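Local coordinates for 2,4-dihydroxyhept-2-ene-1,7-dioic acid aldolase (Kordia algicida OT-1, PDB 6BDE), which binds heme b in an H-NOX (heme nitric oxide/oxygen) fold and probably serves as a gas sensor in nitric oxide signalling, at residues Gly71-Phe74 and Phe75-Glu79; Glu94-Ala97 and Ser98-Asn101; Glu20-Asp23 and Lys24-Gln28; Thr59-Ile63 and Asp64-Leu68. The protein carries 1 engineered substitution. All blocks are in the same frame, centred on the assembly; numbering follows the deposited sequence.

Interaction 1. Residues Gly71-Phe74 and Phe75-Glu79; sequences GEHF and FSVIE. Engineered in segment 71-74: Gly-71 (natural residue Ala). With HEM (protoporphyrin IX containing Fe), chain B.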
loop_
_atom_site.group_PDB
_atom_site.type_symbol
_atom_site.label_atom_id
_atom_site.label_comp_id
_atom_site.label_asym_id
_atom_site.label_seq_id
_atom_site.Cartn_x
_atom_site.Cartn_y
_atom_site.Cartn_z
ATOM N N GLY A 71 3.877 -0.378 2.788
ATOM C CA GLY A 71 3.440 0.513 1.724
ATOM C C GLY A 71 4.499 1.528 1.342
ATOM O O GLY A 71 4.670 1.849 0.162
ATOM N N GLU A 72 5.228 2.047 2.332
ATOM C CA GLU A 72 6.330 2.953 2.031
ATOM C C GLU A 72 7.446 2.230 1.288
ATOM O O GLU A 72 8.052 2.791 0.368
ATOM C CB GLU A 72 6.857 3.586 3.319
ATOM C CG GLU A 72 5.846 4.472 4.026
ATOM C CD GLU A 72 6.474 5.351 5.089
ATOM O OE1 GLU A 72 7.589 5.030 5.551
ATOM O OE2 GLU A 72 5.850 6.368 5.460
ATOM N N HIS A 73 7.723 0.979 1.666
ATOM C CA HIS A 73 8.758 0.215 0.980
ATOM C C HIS A 73 8.342 -0.129 -0.444
ATOM O O HIS A 73 9.181 -0.153 -1.353
ATOM C CB HIS A 73 9.081 -1.060 1.761
ATOM C CG HIS A 73 9.879 -2.058 0.982
ATOM N ND1 HIS A 73 11.212 -1.876 0.683
ATOM C CD2 HIS A 73 9.530 -3.247 0.435
ATOM C CE1 HIS A 73 11.651 -2.910 -0.011
ATOM N NE2 HIS A 73 10.650 -3.757 -0.176
ATOM N N PHE A 74 7.052 -0.399 -0.661
ATOM C CA PHE A 74 6.597 -0.788 -1.990
ATOM C C PHE A 74 6.681 0.354 -2.993
ATOM O O PHE A 74 6.725 0.097 -4.201
ATOM C CB PHE A 74 5.164 -1.321 -1.932
ATOM C CG PHE A 74 4.757 -2.084 -3.161
ATOM C CD1 PHE A 74 5.232 -3.367 -3.386
ATOM C CD2 PHE A 74 3.910 -1.516 -4.098
ATOM C CE1 PHE A 74 4.865 -4.069 -4.518
ATOM C CE2 PHE A 74 3.538 -2.214 -5.232
ATOM C CZ PHE A 74 4.016 -3.492 -5.443
ATOM N N PHE A 75 6.702 1.606 -2.528
ATOM C CA PHE A 75 6.873 2.722 -3.452
ATOM C C PHE A 75 8.231 2.658 -4.139
ATOM O O PHE A 75 8.355 3.005 -5.319
ATOM C CB PHE A 75 6.704 4.051 -2.718
ATOM C CG PHE A 75 6.613 5.240 -3.634
ATOM C CD1 PHE A 75 5.384 5.692 -4.084
ATOM C CD2 PHE A 75 7.757 5.906 -4.045
ATOM C CE1 PHE A 75 5.297 6.785 -4.927
ATOM C CE2 PHE A 75 7.677 6.998 -4.887
ATOM C CZ PHE A 75 6.445 7.438 -5.329
ATOM N N SER A 76 9.263 2.217 -3.415
ATOM C CA SER A 76 10.575 2.048 -4.028
ATOM C C SER A 76 10.559 0.947 -5.080
ATOM O O SER A 76 11.293 1.029 -6.072
ATOM C CB SER A 76 11.624 1.749 -2.957
ATOM O OG SER A 76 11.442 0.454 -2.413
ATOM N N VAL A 77 9.739 -0.089 -4.883
ATOM C CA VAL A 77 9.558 -1.099 -5.921
ATOM C C VAL A 77 8.916 -0.476 -7.153
ATOM O O VAL A 77 9.258 -0.816 -8.292
ATOM C CB VAL A 77 8.724 -2.277 -5.384
ATOM C CG1 VAL A 77 8.616 -3.376 -6.432
ATOM C CG2 VAL A 77 9.329 -2.814 -4.095
ATOM N N ILE A 78 7.979 0.449 -6.942
ATOM C CA ILE A 78 7.373 1.169 -8.056
ATOM C C ILE A 78 8.394 2.083 -8.720
ATOM O O ILE A 78 8.438 2.199 -9.952
ATOM C CB ILE A 78 6.147 1.957 -7.563
ATOM C CG1 ILE A 78 4.994 1.003 -7.239
ATOM C CG2 ILE A 78 5.742 3.002 -8.588
ATOM C CD1 ILE A 78 3.997 1.565 -6.253
ATOM N N GLU A 79 9.231 2.743 -7.914
ATOM C CA GLU A 79 10.233 3.656 -8.457
ATOM C C GLU A 79 11.186 2.942 -9.406
ATOM O O GLU A 79 11.538 3.477 -10.462
ATOM C CB GLU A 79 11.016 4.308 -7.317
ATOM C CG GLU A 79 10.503 5.665 -6.880
ATOM C CD GLU A 79 11.260 6.204 -5.683
ATOM O OE1 GLU A 79 11.542 5.417 -4.753
ATOM O OE2 GLU A 79 11.578 7.411 -5.671
HETATM C CHA HEM B . -2.639 -3.211 -4.771
HETATM C CHB HEM B . 0.709 -1.653 -8.752
HETATM C CHC HEM B . 0.218 3.593 -7.134
HETATM C CHD HEM B . -2.943 2.004 -2.986
HETATM C C1A HEM B . -1.575 -2.830 -6.046
HETATM C C2A HEM B . -1.007 -4.035 -6.523
HETATM C C3A HEM B . -0.187 -3.645 -7.503
HETATM C C4A HEM B . -0.316 -2.242 -7.535
HETATM C CMA HEM B . 0.689 -4.524 -8.392
HETATM C CAA HEM B . -1.290 -5.461 -6.054
HETATM C CBA HEM B . -2.470 -6.000 -6.868
HETATM C CGA HEM B . -2.735 -7.471 -6.558
HETATM O O1A HEM B . -3.536 -8.128 -7.275
HETATM O O2A HEM B . -2.155 -8.032 -5.592
HETATM C C1B HEM B . 0.773 -0.027 -8.446
HETATM C C2B HEM B . 1.849 0.820 -9.152
HETATM C C3B HEM B . 1.664 2.156 -8.689
HETATM C C4B HEM B . 0.502 2.074 -7.743
HETATM C CMB HEM B . 2.891 0.322 -10.153
HETATM C CAB HEM B . 2.445 3.408 -9.073
HETATM C CBB HEM B . 2.537 3.783 -10.332
HETATM C C1C HEM B . -0.753 3.250 -5.766
HETATM C C2C HEM B . -0.795 4.362 -4.896
HETATM C C3C HEM B . -1.575 3.963 -3.877
HETATM C C4C HEM B . -1.952 2.647 -4.207
HETATM C CMC HEM B . -0.111 5.715 -5.074
HETATM C CAC HEM B . -1.978 4.762 -2.642
HETATM C CBC HEM B . -3.182 5.286 -2.570
HETATM C C1D HEM B . -2.940 0.369 -3.351
HETATM C C2D HEM B . -3.491 -0.401 -2.174
HETATM C C3D HEM B . -3.439 -1.763 -2.576
HETATM C C4D HEM B . -2.844 -1.768 -4.002
HETATM C CMD HEM B . -4.011 0.152 -0.849
HETATM C CAD HEM B . -3.886 -2.972 -1.755
HETATM C CBD HEM B . -5.044 -3.698 -2.432
HETATM C CGD HEM B . -6.355 -3.225 -1.817
HETATM O O1D HEM B . -6.364 -2.205 -1.078
HETATM O O2D HEM B . -7.421 -3.852 -2.055
HETATM N NA HEM B . -1.138 -1.615 -6.585
HETATM N NB HEM B . -0.099 0.749 -7.439
HETATM N NC HEM B . -1.415 2.081 -5.373
HETATM N ND HEM B . -2.426 -0.380 -4.531
HETATM FE FE HEM B . -1.701 0.305 -6.289
#
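With its CG anti to the backbone nitrogen (chi1 -164°), Phe-74 lays its ring beside the next helical turn, while Ile-78 holds CG1 beside its own backbone N (chi1 -72°), on the side of the preceding turn, where CD1 comes to that ring. The two side chains cross at about a right angle, Ile-78 CD1 approaching Phe-74 CD2 to 3.8 Å. Val-77 meets one face of the same ring with its CB, offset toward the rim and 4.2 Å from Phe-74 CD1. A flat aromatic suits this position because it can meet two branched aliphatic chains while remaining buried, with Ile-5 of helix 3-17 as a further neighbour. The turn belongs to helix 63-81, which borders the heme pocket of the H-NOX fold, and Ile-78 touches the cofactor with both branches: CD1 lies 3.4 Å from HEM C3B, and CG2 comes equally close, 3.4 Å, to the vinyl carbon HEM CAB. Behind these contacts the backbone bond from Ile-78 N to Phe-74 O, 3.0 Å long, fixes the spacing of the two residues. On a more polar side, Ser-76 OG donates to His-73 O at 2.6 Å, in the carbonyl plane. The same oxygen receives only a weak bond from Ser-76 N, so the hydroxyl supplements the backbone there. Gly-71, engineered in place of the natural alanine, has ordinary helical backbone angles, and its carbonyl oxygen accepts a weak bond from Phe-75 N.

Interaction 2. Residues Glu94-Ala97 and Ser98-Asn101; sequences EMLA and SIEN. With HEM (protoporphyrin IX containing Fe), chain B.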
loop_
_atom_site.group_PDB
_atom_site.type_symbol
_atom_site.label_atom_id
_atom_site.label_comp_id
_atom_site.label_asym_id
_atom_site.label_seq_id
_atom_site.Cartn_x
_atom_site.Cartn_y
_atom_site.Cartn_z
ATOM N N GLU A 94 -2.116 15.504 -7.991
ATOM C CA GLU A 94 -2.625 15.060 -9.286
ATOM C C GLU A 94 -2.413 13.564 -9.480
ATOM O O GLU A 94 -3.269 12.877 -10.050
ATOM C CB GLU A 94 -1.955 15.848 -10.411
ATOM C CG GLU A 94 -2.704 15.797 -11.733
ATOM C CD GLU A 94 -4.023 16.544 -11.684
ATOM O OE1 GLU A 94 -4.009 17.761 -11.404
ATOM O OE2 GLU A 94 -5.073 15.913 -11.925
ATOM N N MET A 95 -1.277 13.041 -9.012
ATOM C CA MET A 95 -1.011 11.612 -9.150
ATOM C C MET A 95 -1.972 10.785 -8.304
ATOM O O MET A 95 -2.501 9.769 -8.771
ATOM C CB MET A 95 0.439 11.310 -8.771
ATOM C CG MET A 95 0.746 9.829 -8.623
ATOM S SD MET A 95 2.510 9.478 -8.492
ATOM C CE MET A 95 2.471 7.759 -7.992
ATOM N N LEU A 96 -2.213 11.204 -7.059
ATOM C CA LEU A 96 -3.128 10.464 -6.196
ATOM C C LEU A 96 -4.560 10.524 -6.712
ATOM O O LEU A 96 -5.311 9.554 -6.561
ATOM C CB LEU A 96 -3.048 10.999 -4.765
ATOM C CG LEU A 96 -1.715 10.783 -4.043
ATOM C CD1 LEU A 96 -1.804 11.244 -2.597
ATOM C CD2 LEU A 96 -1.290 9.324 -4.119
ATOM N N ALA A 97 -4.956 11.640 -7.323
ATOM C CA ALA A 97 -6.270 11.717 -7.952
ATOM C C ALA A 97 -6.337 10.942 -9.260
ATOM O O ALA A 97 -7.409 10.892 -9.875
ATOM C CB ALA A 97 -6.656 13.177 -8.190
ATOM N N SER A 98 -5.230 10.343 -9.696
ATOM C CA SER A 98 -5.174 9.594 -10.944
ATOM C C SER A 98 -4.951 8.103 -10.719
ATOM O O SER A 98 -4.679 7.376 -11.681
ATOM C CB SER A 98 -4.076 10.158 -11.845
ATOM O OG SER A 98 -4.297 11.531 -12.118
ATOM N N ILE A 99 -5.054 7.634 -9.476
ATOM C CA ILE A 99 -4.860 6.214 -9.196
ATOM C C ILE A 99 -5.954 5.388 -9.862
ATOM O O ILE A 99 -5.682 4.365 -10.501
ATOM C CB ILE A 99 -4.819 5.967 -7.678
ATOM C CG1 ILE A 99 -3.652 6.720 -7.041
ATOM C CG2 ILE A 99 -4.724 4.477 -7.378
ATOM C CD1 ILE A 99 -3.792 6.886 -5.549
ATOM N N GLU A 100 -7.204 5.830 -9.732
ATOM C CA GLU A 100 -8.328 5.023 -10.194
ATOM C C GLU A 100 -8.410 4.991 -11.716
ATOM O O GLU A 100 -8.559 3.919 -12.314
ATOM C CB GLU A 100 -9.632 5.555 -9.596
ATOM C CG GLU A 100 -10.871 4.779 -10.015
ATOM C CD GLU A 100 -10.924 3.385 -9.415
ATOM O OE1 GLU A 100 -10.260 3.154 -8.381
ATOM O OE2 GLU A 100 -11.630 2.521 -9.975
ATOM N N ASN A 101 -8.317 6.152 -12.363
ATOM C CA ASN A 101 -8.590 6.250 -13.791
ATOM C C ASN A 101 -7.341 6.191 -14.663
ATOM O O ASN A 101 -7.460 6.288 -15.889
ATOM C CB ASN A 101 -9.381 7.530 -14.095
ATOM C CG ASN A 101 -8.652 8.795 -13.671
ATOM O OD1 ASN A 101 -7.472 8.768 -13.323
ATOM N ND2 ASN A 101 -9.363 9.917 -13.699
HETATM C CHA HEM B . -2.639 -3.211 -4.771
HETATM C CHB HEM B . 0.709 -1.653 -8.752
HETATM C CHC HEM B . 0.218 3.593 -7.134
HETATM C CHD HEM B . -2.943 2.004 -2.986
HETATM C C1A HEM B . -1.575 -2.830 -6.046
HETATM C C2A HEM B . -1.007 -4.035 -6.523
HETATM C C3A HEM B . -0.187 -3.645 -7.503
HETATM C C4A HEM B . -0.316 -2.242 -7.535
HETATM C CMA HEM B . 0.689 -4.524 -8.392
HETATM C CAA HEM B . -1.290 -5.461 -6.054
HETATM C CBA HEM B . -2.470 -6.000 -6.868
HETATM C CGA HEM B . -2.735 -7.471 -6.558
HETATM O O1A HEM B . -3.536 -8.128 -7.275
HETATM O O2A HEM B . -2.155 -8.032 -5.592
HETATM C C1B HEM B . 0.773 -0.027 -8.446
HETATM C C2B HEM B . 1.849 0.820 -9.152
HETATM C C3B HEM B . 1.664 2.156 -8.689
HETATM C C4B HEM B . 0.502 2.074 -7.743
HETATM C CMB HEM B . 2.891 0.322 -10.153
HETATM C CAB HEM B . 2.445 3.408 -9.073
HETATM C CBB HEM B . 2.537 3.783 -10.332
HETATM C C1C HEM B . -0.753 3.250 -5.766
HETATM C C2C HEM B . -0.795 4.362 -4.896
HETATM C C3C HEM B . -1.575 3.963 -3.877
HETATM C C4C HEM B . -1.952 2.647 -4.207
HETATM C CMC HEM B . -0.111 5.715 -5.074
HETATM C CAC HEM B . -1.978 4.762 -2.642
HETATM C CBC HEM B . -3.182 5.286 -2.570
HETATM C C1D HEM B . -2.940 0.369 -3.351
HETATM C C2D HEM B . -3.491 -0.401 -2.174
HETATM C C3D HEM B . -3.439 -1.763 -2.576
HETATM C C4D HEM B . -2.844 -1.768 -4.002
HETATM C CMD HEM B . -4.011 0.152 -0.849
HETATM C CAD HEM B . -3.886 -2.972 -1.755
HETATM C CBD HEM B . -5.044 -3.698 -2.432
HETATM C CGD HEM B . -6.355 -3.225 -1.817
HETATM O O1D HEM B . -6.364 -2.205 -1.078
HETATM O O2D HEM B . -7.421 -3.852 -2.055
HETATM N NA HEM B . -1.138 -1.615 -6.585
HETATM N NB HEM B . -0.099 0.749 -7.439
HETATM N NC HEM B . -1.415 2.081 -5.373
HETATM N ND HEM B . -2.426 -0.380 -4.531
HETATM FE FE HEM B . -1.701 0.305 -6.289
HETATM O O HOH W 1 -7.704 8.066 -7.691
HETATM O O HOH W 2 -9.134 8.737 -10.648
#
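Ile-99 reaches back over the last turn of the preceding helix and touches Leu-96 along much of its length. Its CB stands 3.8 Å from Leu-96 O; CG1, anti to the carbonyl carbon of Ile-99 (chi1 -61°), closes to 3.3 Å from that oxygen; and CD1 at the tip lies against it too. CD1 also meets Leu-96 CD2 at 3.8 Å, the two side chains running side by side in the same direction, and touches the vinyl carbon HEM CBC at 3.4 Å. Leu-96 CD2 in turn faces the methyl HEM CMC, so two branched aliphatic chains suit the apolar edge of the porphyrin, with its vinyl and methyl groups. The backbone between them forms a type I turn, spanned by a weak bond from Ile-99 N to Leu-96 O. Separately, Ser-98, though at the N-cap position, ties its small OG back to Glu-94 O at 2.7 Å, at the end of the preceding helix, while Ser-98 N bonds to Met-95 O. One water links Leu-96 O to Glu-100 N and another Ala-97 O to Asn-101 N, carrying the hydrogen bonding across the break. Ile-99 also touches His-104, the axial ligand of the heme iron, making this helix-to-helix junction part of the H-NOX heme pocket.

Interaction 3. Residues Glu20-Asp23 and Lys24-Gln28; sequences EMVD and KIITQ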
loop_
_atom_site.group_PDB
_atom_site.type_symbol
_atom_site.label_atom_id
_atom_site.label_comp_id
_atom_site.label_asym_id
_atom_site.label_seq_id
_atom_site.Cartn_x
_atom_site.Cartn_y
_atom_site.Cartn_z
ATOM N N GLU A 20 14.171 -16.193 10.823
ATOM C CA GLU A 20 13.401 -17.093 11.673
ATOM C C GLU A 20 11.958 -16.630 11.824
ATOM O O GLU A 20 11.053 -17.463 11.954
ATOM C CB GLU A 20 14.064 -17.222 13.045
ATOM C CG GLU A 20 14.463 -15.897 13.681
ATOM C CD GLU A 20 15.848 -15.439 13.267
ATOM O OE1 GLU A 20 16.109 -14.217 13.300
ATOM O OE2 GLU A 20 16.676 -16.300 12.903
ATOM N N MET A 21 11.719 -15.316 11.814
ATOM C CA MET A 21 10.347 -14.828 11.869
ATOM C C MET A 21 9.601 -15.132 10.575
ATOM O O MET A 21 8.402 -15.432 10.608
ATOM C CB MET A 21 10.337 -13.328 12.170
ATOM C CG MET A 21 8.957 -12.691 12.226
ATOM S SD MET A 21 7.938 -13.358 13.558
ATOM C CE MET A 21 8.787 -12.732 15.005
ATOM N N VAL A 22 10.294 -15.076 9.433
ATOM C CA VAL A 22 9.675 -15.447 8.163
ATOM C C VAL A 22 9.206 -16.895 8.212
ATOM O O VAL A 22 8.078 -17.217 7.822
ATOM C CB VAL A 22 10.653 -15.215 6.997
ATOM C CG1 VAL A 22 10.008 -15.621 5.677
ATOM C CG2 VAL A 22 11.100 -13.764 6.958
ATOM N N ASP A 23 10.071 -17.789 8.699
ATOM C CA ASP A 23 9.689 -19.188 8.853
ATOM C C ASP A 23 8.581 -19.356 9.883
ATOM O O ASP A 23 7.738 -20.250 9.747
ATOM C CB ASP A 23 10.904 -20.024 9.258
ATOM C CG ASP A 23 11.970 -20.059 8.184
ATOM O OD1 ASP A 23 13.164 -19.926 8.526
ATOM O OD2 ASP A 23 11.617 -20.226 6.998
ATOM N N LYS A 24 8.566 -18.510 10.916
ATOM C CA LYS A 24 7.583 -18.659 11.984
ATOM C C LYS A 24 6.179 -18.326 11.495
ATOM O O LYS A 24 5.250 -19.126 11.656
ATOM C CB LYS A 24 7.962 -17.777 13.174
ATOM C CG LYS A 24 6.909 -17.748 14.271
ATOM C CD LYS A 24 7.520 -17.463 15.633
ATOM C CE LYS A 24 6.453 -17.452 16.719
ATOM N NZ LYS A 24 7.039 -17.339 18.083
ATOM N N ILE A 25 6.003 -17.145 10.894
ATOM C CA ILE A 25 4.673 -16.747 10.441
ATOM C C ILE A 25 4.189 -17.654 9.318
ATOM O O ILE A 25 2.979 -17.835 9.136
ATOM C CB ILE A 25 4.664 -15.265 10.020
ATOM C CG1 ILE A 25 5.548 -15.039 8.792
ATOM C CG2 ILE A 25 5.111 -14.381 11.174
ATOM C CD1 ILE A 25 5.450 -13.639 8.221
ATOM N N ILE A 26 5.112 -18.241 8.552
ATOM C CA ILE A 26 4.721 -19.212 7.536
ATOM C C ILE A 26 4.285 -20.515 8.194
ATOM O O ILE A 26 3.294 -21.134 7.787
ATOM C CB ILE A 26 5.874 -19.433 6.539
ATOM C CG1 ILE A 26 5.981 -18.248 5.578
ATOM C CG2 ILE A 26 5.679 -20.728 5.764
ATOM C CD1 ILE A 26 7.107 -18.377 4.578
ATOM N N THR A 27 5.011 -20.949 9.228
ATOM C CA THR A 27 4.640 -22.174 9.929
ATOM C C THR A 27 3.306 -22.016 10.653
ATOM O O THR A 27 2.475 -22.932 10.638
ATOM C CB THR A 27 5.753 -22.573 10.902
ATOM O OG1 THR A 27 6.871 -23.083 10.164
ATOM C CG2 THR A 27 5.272 -23.642 11.870
ATOM N N GLN A 28 3.072 -20.854 11.271
ATOM C CA GLN A 28 1.799 -20.587 11.933
ATOM C C GLN A 28 0.637 -20.428 10.961
ATOM O O GLN A 28 -0.510 -20.344 11.412
ATOM C CB GLN A 28 1.898 -19.324 12.796
ATOM C CG GLN A 28 2.948 -19.368 13.887
ATOM C CD GLN A 28 3.184 -18.007 14.516
ATOM O OE1 GLN A 28 3.443 -17.024 13.821
ATOM N NE2 GLN A 28 3.091 -17.944 15.839
#
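The peptide carbonyl of Asp-23 is gripped from opposite faces of its plane by Thr-27, whose N lies 2.9 Å and whose OG1 lies 3.0 Å from Asp-23 O. Each donor is tilted about 30° out of that plane, so one oxygen takes a backbone and a side-chain bond without the two colliding. Threonine suits this exposed turn because its hydroxyl can use the helix's own carbonyl as a partner, here with OG1 beside the backbone N. On the side turned to the protein the contacts are apolar. Ile-25 places CG1 in the crowded position between its backbone N and carbonyl carbon (chi1 65°), with CG1 3.4 Å from Met-21 O. That leaves CG2 to meet Met-21 SD at 3.8 Å. The methionine bends at both chi2 and chi3 to bring its sulfur there, and the two chains cross at about a right angle. Ile-25 also packs on Leu-10 of helix 3-17. With a serine here instead of Ile-25, the sulfur of Met-21 would probably lose its methyl neighbour and a gap would open toward Leu-10. One step along, Val-22 and Ile-26 lie side by side, CG1 of the valine 4.1 Å from CD1 of the isoleucine. Lys-24 runs out extended on the exposed side, as befits a charged residue. Met-21 rests on helix 3-17 as well, and touches Leu-55 of helix 45-59. The arrangement is that of a short amphipathic surface helix, 19-27, packed by one apolar side against the helical part of the H-NOX fold.

Interaction 4. Residues Thr59-Ile63 and Asp64-Leu68; sequences TDVSI and DDLLL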
loop_
_atom_site.group_PDB
_atom_site.type_symbol
_atom_site.label_atom_id
_atom_site.label_comp_id
_atom_site.label_asym_id
_atom_site.label_seq_id
_atom_site.Cartn_x
_atom_site.Cartn_y
_atom_site.Cartn_z
ATOM N N THR A 59 5.418 -9.970 16.798
ATOM C CA THR A 59 6.261 -8.794 16.957
ATOM C C THR A 59 5.647 -7.725 17.851
ATOM O O THR A 59 6.354 -6.787 18.236
ATOM C CB THR A 59 6.571 -8.183 15.587
ATOM O OG1 THR A 59 5.355 -7.725 14.983
ATOM C CG2 THR A 59 7.217 -9.221 14.680
ATOM N N ASP A 60 4.362 -7.845 18.187
ATOM C CA ASP A 60 3.614 -6.844 18.947
ATOM C C ASP A 60 3.523 -5.508 18.213
ATOM O O ASP A 60 3.240 -4.475 18.826
ATOM C CB ASP A 60 4.204 -6.639 20.349
ATOM C CG ASP A 60 3.179 -6.129 21.345
ATOM O OD1 ASP A 60 1.966 -6.237 21.059
ATOM O OD2 ASP A 60 3.583 -5.619 22.410
ATOM N N VAL A 61 3.757 -5.509 16.904
ATOM C CA VAL A 61 3.544 -4.338 16.062
ATOM C C VAL A 61 2.187 -4.484 15.393
ATOM O O VAL A 61 1.847 -5.560 14.888
ATOM C CB VAL A 61 4.667 -4.182 15.018
ATOM C CG1 VAL A 61 4.375 -3.009 14.084
ATOM C CG2 VAL A 61 6.017 -4.019 15.705
ATOM N N SER A 62 1.403 -3.409 15.400
ATOM C CA SER A 62 0.056 -3.466 14.851
ATOM C C SER A 62 0.090 -3.732 13.351
ATOM O O SER A 62 1.066 -3.421 12.662
ATOM C CB SER A 62 -0.689 -2.160 15.125
ATOM O OG SER A 62 -0.207 -1.116 14.296
ATOM N N ILE A 63 -0.996 -4.322 12.845
ATOM C CA ILE A 63 -1.116 -4.546 11.407
ATOM C C ILE A 63 -1.099 -3.217 10.663
ATOM O O ILE A 63 -0.545 -3.111 9.562
ATOM C CB ILE A 63 -2.387 -5.361 11.099
ATOM C CG1 ILE A 63 -2.288 -6.755 11.719
ATOM C CG2 ILE A 63 -2.614 -5.464 9.596
ATOM C CD1 ILE A 63 -3.478 -7.642 11.423
ATOM N N ASP A 64 -1.693 -2.182 11.262
ATOM C CA ASP A 64 -1.646 -0.838 10.695
ATOM C C ASP A 64 -0.210 -0.410 10.410
ATOM O O ASP A 64 0.132 -0.024 9.287
ATOM C CB ASP A 64 -2.311 0.155 11.652
ATOM C CG ASP A 64 -3.815 0.207 11.494
ATOM O OD1 ASP A 64 -4.352 -0.521 10.636
ATOM O OD2 ASP A 64 -4.458 0.980 12.235
ATOM N N ASP A 65 0.649 -0.483 11.431
ATOM C CA ASP A 65 2.022 -0.009 11.288
ATOM C C ASP A 65 2.830 -0.907 10.359
ATOM O O ASP A 65 3.702 -0.424 9.626
ATOM C CB ASP A 65 2.685 0.076 12.661
ATOM C CG ASP A 65 2.243 1.293 13.447
ATOM O OD1 ASP A 65 1.335 2.012 12.977
ATOM O OD2 ASP A 65 2.798 1.527 14.538
ATOM N N LEU A 66 2.569 -2.215 10.386
ATOM C CA LEU A 66 3.265 -3.121 9.478
ATOM C C LEU A 66 2.921 -2.813 8.027
ATOM O O LEU A 66 3.807 -2.780 7.164
ATOM C CB LEU A 66 2.922 -4.572 9.815
ATOM C CG LEU A 66 3.441 -5.117 11.147
ATOM C CD1 LEU A 66 2.780 -6.447 11.480
ATOM C CD2 LEU A 66 4.955 -5.260 11.110
ATOM N N LEU A 67 1.637 -2.577 7.740
ATOM C CA LEU A 67 1.229 -2.259 6.377
ATOM C C LEU A 67 1.691 -0.869 5.960
ATOM O O LEU A 67 1.986 -0.647 4.780
ATOM C CB LEU A 67 -0.289 -2.379 6.241
ATOM C CG LEU A 67 -0.840 -3.803 6.139
ATOM C CD1 LEU A 67 -2.358 -3.788 6.045
ATOM C CD2 LEU A 67 -0.232 -4.531 4.951
ATOM N N LEU A 68 1.756 0.075 6.901
ATOM C CA LEU A 68 2.290 1.397 6.586
ATOM C C LEU A 68 3.748 1.298 6.157
ATOM O O LEU A 68 4.142 1.846 5.122
ATOM C CB LEU A 68 2.137 2.328 7.792
ATOM C CG LEU A 68 2.299 3.836 7.566
ATOM C CD1 LEU A 68 1.509 4.611 8.608
ATOM C CD2 LEU A 68 3.762 4.270 7.581
HETATM O O HOH W 3 2.275 -0.839 16.527
HETATM O O HOH W 4 -0.660 1.602 14.815
#
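Val-61 and Ser-62 run in extended conformation before the chain turns helical at Ile-63, which brings both back over Asp-65 and Leu-66 in the first turn. Ser-62 holds its OG between its own N and carbonyl carbon (chi1 73°), and there it accepts from Asp-65 N at 3.1 Å, the N-H pointing almost straight at it (164°). Serine suits this place: its short arm can turn back to the amide of Asp-65 in the first turn. Leu-66 N completes the start of the helix by bonding to Ser-62 O at 3.0 Å. The site is a classic N-cap joined to a hydrophobic staple, in which the residue before the cap packs on the fourth residue after it. Here Val-61 CG1 lies 3.7 Å from Leu-66 CG, and the two chains pass at a slant. Leu-66 also puts CD1 3.6 Å from Val-61 O and reaches Leu-55 and Phe-17 on neighbouring helices. Cutting Leu-66 back to an alanine would probably leave Val-61 without its staple partner and open a gap toward Phe-17. On the solvent side, one water accepts from Ser-62 N and donates to Asp-65 OD2, at 3.1 Å from the latter. The carboxylates of Asp-64 and Asp-65 sit in the first turn, where the helix dipole would be expected to stabilise their negative charge. Facing helix 45-59 instead, Ile-63 and Leu-67 lie side by side, with CG2 of the isoleucine 3.9 Å from CD1 of the leucine.

Interactions 1 and 4 share helix 63-81: the capped start in interaction 4, and a turn farther along in interaction 1 where Ile-78, packed on Phe-74, meets the heme. Interaction 2 also touches the cofactor, but at a break between two helices where waters bridge the backbone; Phe-75 and Met-95 join it to interaction 1 by packing. Interaction 3 is the surface contact, away from the heme, yet Met-21 packs on Thr-59 of interaction 4. Interactions 1, 2 and 4 are partly buried. A serine or threonine hydroxyl takes part in each: it donates to a backbone carbonyl in interactions 1, 2 and 3, and accepts from an amide in interaction 4.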